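Long-range contact in PpBBE-like 1 D396N (Physcomitrella patens subsp. patens, PDB 6EO5), which is an engineered variant of a berberine bridge enzyme-like flavoprotein that oxidises cellobiose, with FAD bound: residues Q104-A118 with G206-V218. Sequence-based numbering, arbitrary orientation.
Sequences QFSYNKAAKTAVVGA and GIVTQFTFRVHDV. With FAD (flavin-adenine dinucleotide), chain C.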
# COMPACT_ATOMS: atom_id res chain seq x y z
N GLN A 104 5.08 -19.14 4.07
CA GLN A 104 6.36 -19.74 3.73
C GLN A 104 7.44 -18.66 3.66
O GLN A 104 7.23 -17.59 3.09
CB GLN A 104 6.27 -20.53 2.41
CG GLN A 104 5.87 -19.76 1.16
CD GLN A 104 4.36 -19.80 0.88
OE1 GLN A 104 3.52 -19.70 1.79
NE2 GLN A 104 4.00 -19.94 -0.40
N PHE A 105 8.59 -18.93 4.28
CA PHE A 105 9.69 -17.98 4.32
C PHE A 105 11.01 -18.71 4.07
O PHE A 105 11.21 -19.83 4.56
CB PHE A 105 9.75 -17.24 5.67
CG PHE A 105 10.85 -16.22 5.76
CD1 PHE A 105 10.67 -14.94 5.26
CD2 PHE A 105 12.07 -16.55 6.32
CE1 PHE A 105 11.69 -13.99 5.33
CE2 PHE A 105 13.10 -15.61 6.40
CZ PHE A 105 12.91 -14.34 5.90
N SER A 106 11.89 -18.08 3.31
CA SER A 106 13.26 -18.56 3.15
C SER A 106 14.09 -17.43 2.56
O SER A 106 13.61 -16.66 1.72
CB SER A 106 13.32 -19.80 2.26
OG SER A 106 13.05 -19.49 0.90
N TYR A 107 15.34 -17.31 3.03
CA TYR A 107 16.26 -16.26 2.62
C TYR A 107 17.46 -16.90 1.93
O TYR A 107 18.01 -17.88 2.43
CB TYR A 107 16.71 -15.43 3.84
CG TYR A 107 17.93 -14.55 3.62
CD1 TYR A 107 18.03 -13.71 2.51
CD2 TYR A 107 18.98 -14.53 4.54
CE1 TYR A 107 19.14 -12.91 2.31
CE2 TYR A 107 20.10 -13.72 4.35
CZ TYR A 107 20.18 -12.91 3.23
OH TYR A 107 21.28 -12.12 3.02
N ASN A 108 17.83 -16.38 0.77
CA ASN A 108 19.00 -16.85 0.03
C ASN A 108 20.06 -15.76 0.09
O ASN A 108 20.00 -14.77 -0.64
CB ASN A 108 18.62 -17.19 -1.41
CG ASN A 108 19.77 -17.79 -2.19
OD1 ASN A 108 20.94 -17.45 -1.98
ND2 ASN A 108 19.45 -18.69 -3.11
N LYS A 109 21.05 -15.95 0.97
CA LYS A 109 22.03 -14.90 1.23
C LYS A 109 22.88 -14.63 -0.00
O LYS A 109 23.16 -13.46 -0.33
CB LYS A 109 22.92 -15.27 2.41
CG LYS A 109 23.97 -14.22 2.74
CD LYS A 109 24.92 -14.68 3.83
CE LYS A 109 26.07 -13.70 4.01
NZ LYS A 109 26.56 -13.68 5.42
N ALA A 110 23.31 -15.68 -0.70
CA ALA A 110 24.18 -15.49 -1.85
C ALA A 110 23.44 -14.80 -2.99
O ALA A 110 24.02 -13.96 -3.69
CB ALA A 110 24.74 -16.83 -2.31
N ALA A 111 22.16 -15.14 -3.19
CA ALA A 111 21.38 -14.58 -4.28
C ALA A 111 20.73 -13.25 -3.93
O ALA A 111 20.28 -12.55 -4.84
CB ALA A 111 20.30 -15.57 -4.73
N LYS A 112 20.69 -12.90 -2.64
CA LYS A 112 20.04 -11.68 -2.15
C LYS A 112 18.55 -11.68 -2.51
O LYS A 112 18.00 -10.69 -3.00
CB LYS A 112 20.74 -10.42 -2.67
CG LYS A 112 22.03 -10.09 -1.96
CD LYS A 112 23.01 -9.39 -2.90
CE LYS A 112 24.41 -9.21 -2.28
NZ LYS A 112 25.05 -10.51 -1.83
N THR A 113 17.91 -12.82 -2.28
CA THR A 113 16.48 -12.97 -2.53
C THR A 113 15.84 -13.65 -1.32
O THR A 113 16.52 -14.23 -0.47
CB THR A 113 16.19 -13.79 -3.80
OG1 THR A 113 16.41 -15.19 -3.54
CG2 THR A 113 17.09 -13.35 -4.94
N ALA A 114 14.51 -13.56 -1.26
CA ALA A 114 13.74 -14.25 -0.23
C ALA A 114 12.43 -14.70 -0.83
O ALA A 114 11.93 -14.09 -1.78
CB ALA A 114 13.50 -13.36 1.00
N VAL A 115 11.87 -15.78 -0.28
CA VAL A 115 10.57 -16.29 -0.69
C VAL A 115 9.58 -15.95 0.42
O VAL A 115 9.82 -16.28 1.59
CB VAL A 115 10.60 -17.81 -0.94
CG1 VAL A 115 9.18 -18.31 -1.16
CG2 VAL A 115 11.46 -18.11 -2.14
N VAL A 116 8.49 -15.29 0.06
CA VAL A 116 7.48 -14.83 1.02
C VAL A 116 6.12 -15.32 0.56
O VAL A 116 5.75 -15.15 -0.60
CB VAL A 116 7.49 -13.30 1.16
CG1 VAL A 116 6.50 -12.85 2.21
CG2 VAL A 116 8.88 -12.83 1.52
N GLY A 117 5.38 -15.95 1.47
CA GLY A 117 4.02 -16.37 1.16
C GLY A 117 3.03 -15.23 1.25
O GLY A 117 3.20 -14.29 2.02
N ALA A 118 1.96 -15.33 0.46
CA ALA A 118 1.05 -14.20 0.26
C ALA A 118 0.24 -13.85 1.51
O ALA A 118 -0.53 -12.88 1.50
CB ALA A 118 0.11 -14.48 -0.90
N GLY A 206 -5.90 -13.36 -10.71
CA GLY A 206 -5.81 -14.62 -10.01
C GLY A 206 -5.31 -14.41 -8.60
O GLY A 206 -5.16 -13.28 -8.12
N ILE A 207 -5.03 -15.51 -7.92
CA ILE A 207 -4.70 -15.51 -6.50
C ILE A 207 -3.22 -15.82 -6.37
O ILE A 207 -2.80 -16.97 -6.55
CB ILE A 207 -5.56 -16.51 -5.73
CG1 ILE A 207 -7.03 -16.16 -5.91
CG2 ILE A 207 -5.14 -16.54 -4.26
CD1 ILE A 207 -7.98 -17.01 -5.15
N VAL A 208 -2.41 -14.79 -6.08
CA VAL A 208 -0.99 -14.99 -5.84
C VAL A 208 -0.81 -15.80 -4.56
O VAL A 208 -1.40 -15.48 -3.52
CB VAL A 208 -0.25 -13.65 -5.75
CG1 VAL A 208 1.20 -13.86 -5.30
CG2 VAL A 208 -0.28 -12.94 -7.09
N THR A 209 -0.02 -16.87 -4.63
CA THR A 209 0.24 -17.70 -3.47
C THR A 209 1.59 -17.44 -2.83
O THR A 209 1.73 -17.59 -1.61
CB THR A 209 0.14 -19.19 -3.83
OG1 THR A 209 0.99 -19.45 -4.95
CG2 THR A 209 -1.30 -19.55 -4.16
N GLN A 210 2.60 -17.03 -3.61
CA GLN A 210 3.86 -16.64 -3.00
C GLN A 210 4.59 -15.63 -3.87
O GLN A 210 4.37 -15.53 -5.08
CB GLN A 210 4.75 -17.86 -2.73
CG GLN A 210 5.38 -18.50 -3.95
CD GLN A 210 6.52 -19.43 -3.56
OE1 GLN A 210 6.51 -20.01 -2.46
NE2 GLN A 210 7.51 -19.56 -4.43
N PHE A 211 5.46 -14.86 -3.21
CA PHE A 211 6.33 -13.88 -3.83
C PHE A 211 7.79 -14.31 -3.68
O PHE A 211 8.17 -14.97 -2.71
CB PHE A 211 6.19 -12.51 -3.17
CG PHE A 211 4.89 -11.84 -3.43
CD1 PHE A 211 4.74 -11.01 -4.53
CD2 PHE A 211 3.83 -12.00 -2.55
CE1 PHE A 211 3.55 -10.37 -4.77
CE2 PHE A 211 2.62 -11.35 -2.79
CZ PHE A 211 2.48 -10.54 -3.90
N THR A 212 8.61 -13.90 -4.64
CA THR A 212 10.06 -13.93 -4.49
C THR A 212 10.58 -12.50 -4.63
O THR A 212 10.42 -11.90 -5.70
CB THR A 212 10.74 -14.84 -5.51
OG1 THR A 212 10.24 -16.17 -5.36
CG2 THR A 212 12.23 -14.85 -5.27
N PHE A 213 11.21 -11.99 -3.57
CA PHE A 213 11.65 -10.60 -3.48
C PHE A 213 13.16 -10.49 -3.57
O PHE A 213 13.89 -11.32 -3.02
CB PHE A 213 11.19 -9.96 -2.17
CG PHE A 213 9.73 -9.67 -2.11
CD1 PHE A 213 9.19 -8.64 -2.87
CD2 PHE A 213 8.89 -10.42 -1.30
CE1 PHE A 213 7.84 -8.35 -2.83
CE2 PHE A 213 7.53 -10.14 -1.25
CZ PHE A 213 7.01 -9.10 -2.02
N ARG A 214 13.62 -9.46 -4.27
CA ARG A 214 14.97 -8.95 -4.08
C ARG A 214 15.05 -8.28 -2.72
O ARG A 214 14.15 -7.51 -2.35
CB ARG A 214 15.32 -7.95 -5.19
CG ARG A 214 16.64 -7.24 -5.01
CD ARG A 214 17.80 -8.20 -5.32
NE ARG A 214 17.77 -8.64 -6.72
CZ ARG A 214 18.21 -9.82 -7.15
NH1 ARG A 214 18.70 -10.69 -6.27
NH2 ARG A 214 18.15 -10.13 -8.44
N VAL A 215 16.08 -8.61 -1.94
CA VAL A 215 16.23 -8.06 -0.59
C VAL A 215 17.49 -7.19 -0.55
O VAL A 215 18.32 -7.23 -1.45
CB VAL A 215 16.25 -9.14 0.50
CG1 VAL A 215 14.94 -9.93 0.48
CG2 VAL A 215 17.46 -10.07 0.34
N HIS A 216 17.59 -6.37 0.50
CA HIS A 216 18.64 -5.36 0.61
C HIS A 216 19.26 -5.33 2.00
O HIS A 216 18.56 -5.42 3.01
CB HIS A 216 18.09 -3.97 0.27
CG HIS A 216 17.39 -3.91 -1.05
ND1 HIS A 216 18.02 -3.50 -2.21
CD2 HIS A 216 16.13 -4.25 -1.41
CE1 HIS A 216 17.16 -3.57 -3.21
NE2 HIS A 216 16.01 -4.02 -2.75
N ASP A 217 20.60 -5.19 2.03
CA ASP A 217 21.34 -5.17 3.28
C ASP A 217 21.06 -3.89 4.06
O ASP A 217 21.25 -2.78 3.54
CB ASP A 217 22.84 -5.29 3.00
CG ASP A 217 23.68 -5.14 4.27
OD1 ASP A 217 23.45 -5.90 5.26
OD2 ASP A 217 24.56 -4.26 4.28
N VAL A 218 20.64 -4.05 5.31
CA VAL A 218 20.39 -2.92 6.20
C VAL A 218 21.09 -3.15 7.54
O VAL A 218 20.53 -2.85 8.61
CB VAL A 218 18.88 -2.68 6.40
CG1 VAL A 218 18.30 -1.91 5.22
CG2 VAL A 218 18.12 -4.01 6.60
PA FAD C . -6.18 -6.44 1.20
O1A FAD C . -7.45 -5.67 1.52
O2A FAD C . -6.20 -7.83 1.78
O5B FAD C . -5.82 -6.48 -0.37
C5B FAD C . -6.00 -5.35 -1.20
C4B FAD C . -6.31 -5.78 -2.63
O4B FAD C . -5.35 -6.72 -3.08
C3B FAD C . -7.66 -6.45 -2.76
O3B FAD C . -8.18 -6.17 -4.04
C2B FAD C . -7.32 -7.91 -2.67
O2B FAD C . -8.29 -8.72 -3.29
C1B FAD C . -5.97 -7.96 -3.38
N9A FAD C . -5.20 -9.13 -2.90
C8A FAD C . -4.91 -9.44 -1.59
N7A FAD C . -4.21 -10.59 -1.56
C5A FAD C . -4.05 -11.03 -2.83
C6A FAD C . -3.42 -12.14 -3.35
N6A FAD C . -2.84 -13.02 -2.54
N1A FAD C . -3.40 -12.34 -4.71
C2A FAD C . -4.02 -11.43 -5.54
N3A FAD C . -4.65 -10.32 -5.02
C4A FAD C . -4.66 -10.12 -3.68
N1 FAD C . 0.53 1.92 1.49
C2 FAD C . 1.87 2.21 1.20
O2 FAD C . 2.34 2.15 0.05
N3 FAD C . 2.71 2.57 2.24
C4 FAD C . 2.24 2.64 3.54
O4 FAD C . 3.01 2.95 4.44
C4X FAD C . 0.91 2.36 3.82
N5 FAD C . 0.46 2.39 5.12
C5X FAD C . -0.75 1.80 5.44
C6 FAD C . -1.13 1.71 6.78
C7 FAD C . -2.28 1.02 7.18
C7M FAD C . -2.65 0.94 8.64
C8 FAD C . -3.13 0.51 6.18
C8M FAD C . -4.45 -0.15 6.53
C9 FAD C . -2.77 0.68 4.83
C9A FAD C . -1.58 1.31 4.44
N10 FAD C . -1.22 1.54 3.10
C10 FAD C . 0.07 1.95 2.79
C1' FAD C . -2.07 1.08 1.97
C2' FAD C . -1.70 -0.36 1.62
O2' FAD C . -0.52 -0.45 0.85
C3' FAD C . -2.84 -0.98 0.84
O3' FAD C . -3.97 -0.91 1.68
C4' FAD C . -2.50 -2.41 0.46
O4' FAD C . -3.14 -2.72 -0.77
C5' FAD C . -2.91 -3.38 1.56
O5' FAD C . -2.74 -4.74 1.21
P FAD C . -3.48 -5.86 2.10
O1P FAD C . -3.05 -7.24 1.64
O2P FAD C . -3.32 -5.67 3.58
O3P FAD C . -5.04 -5.51 1.86
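V208 and A118 meet beside the adenine of FAD. The methyl CB of A118 lies 3.2 Å from V208 O, while the V208 backbone makes two hydrogen bonds to the base: V208 N donates to FAD N1A and FAD N6A to V208 O, the latter almost straight at 175°. One residue on, T209 O accepts a hydrogen bond from A118 N at 3.1 Å; T209 OG1 is hydrogen-bonded to Q174 O, on the neighbouring strand 170-176. Q210 sends its amide across the sheet to Q104: NE2 of Q104 donates a hydrogen bond to OE1 of Q210 at 3.2 Å, nearly straight at 170°, in the carbonyl plane and on a lone pair. V115 CG1 rests 3.4 Å from the same OE1, and an alanine here in place of Q210 would probably leave the Q104 amide without this acceptor and open a gap beside that methyl. F211 exchanges backbone bonds with V116, as F213 does with A114. The F213 ring, its CG anti to the carbonyl carbon, takes V116 CG2 at its edge, 3.7 Å from CD2. R214, bent at chi2 and chi3, brings NH1 back to K112 O in a weak bond, and V215 N donates to that oxygen at 3.0 Å. V215 CG1 meets A114 CB. The antiparallel pairing, with strands 113-117 and 207-214 at 157°, joins the 105-117 beta hairpin to strand 207-217, whose start holds the adenine, consistent with the VAO-type fold.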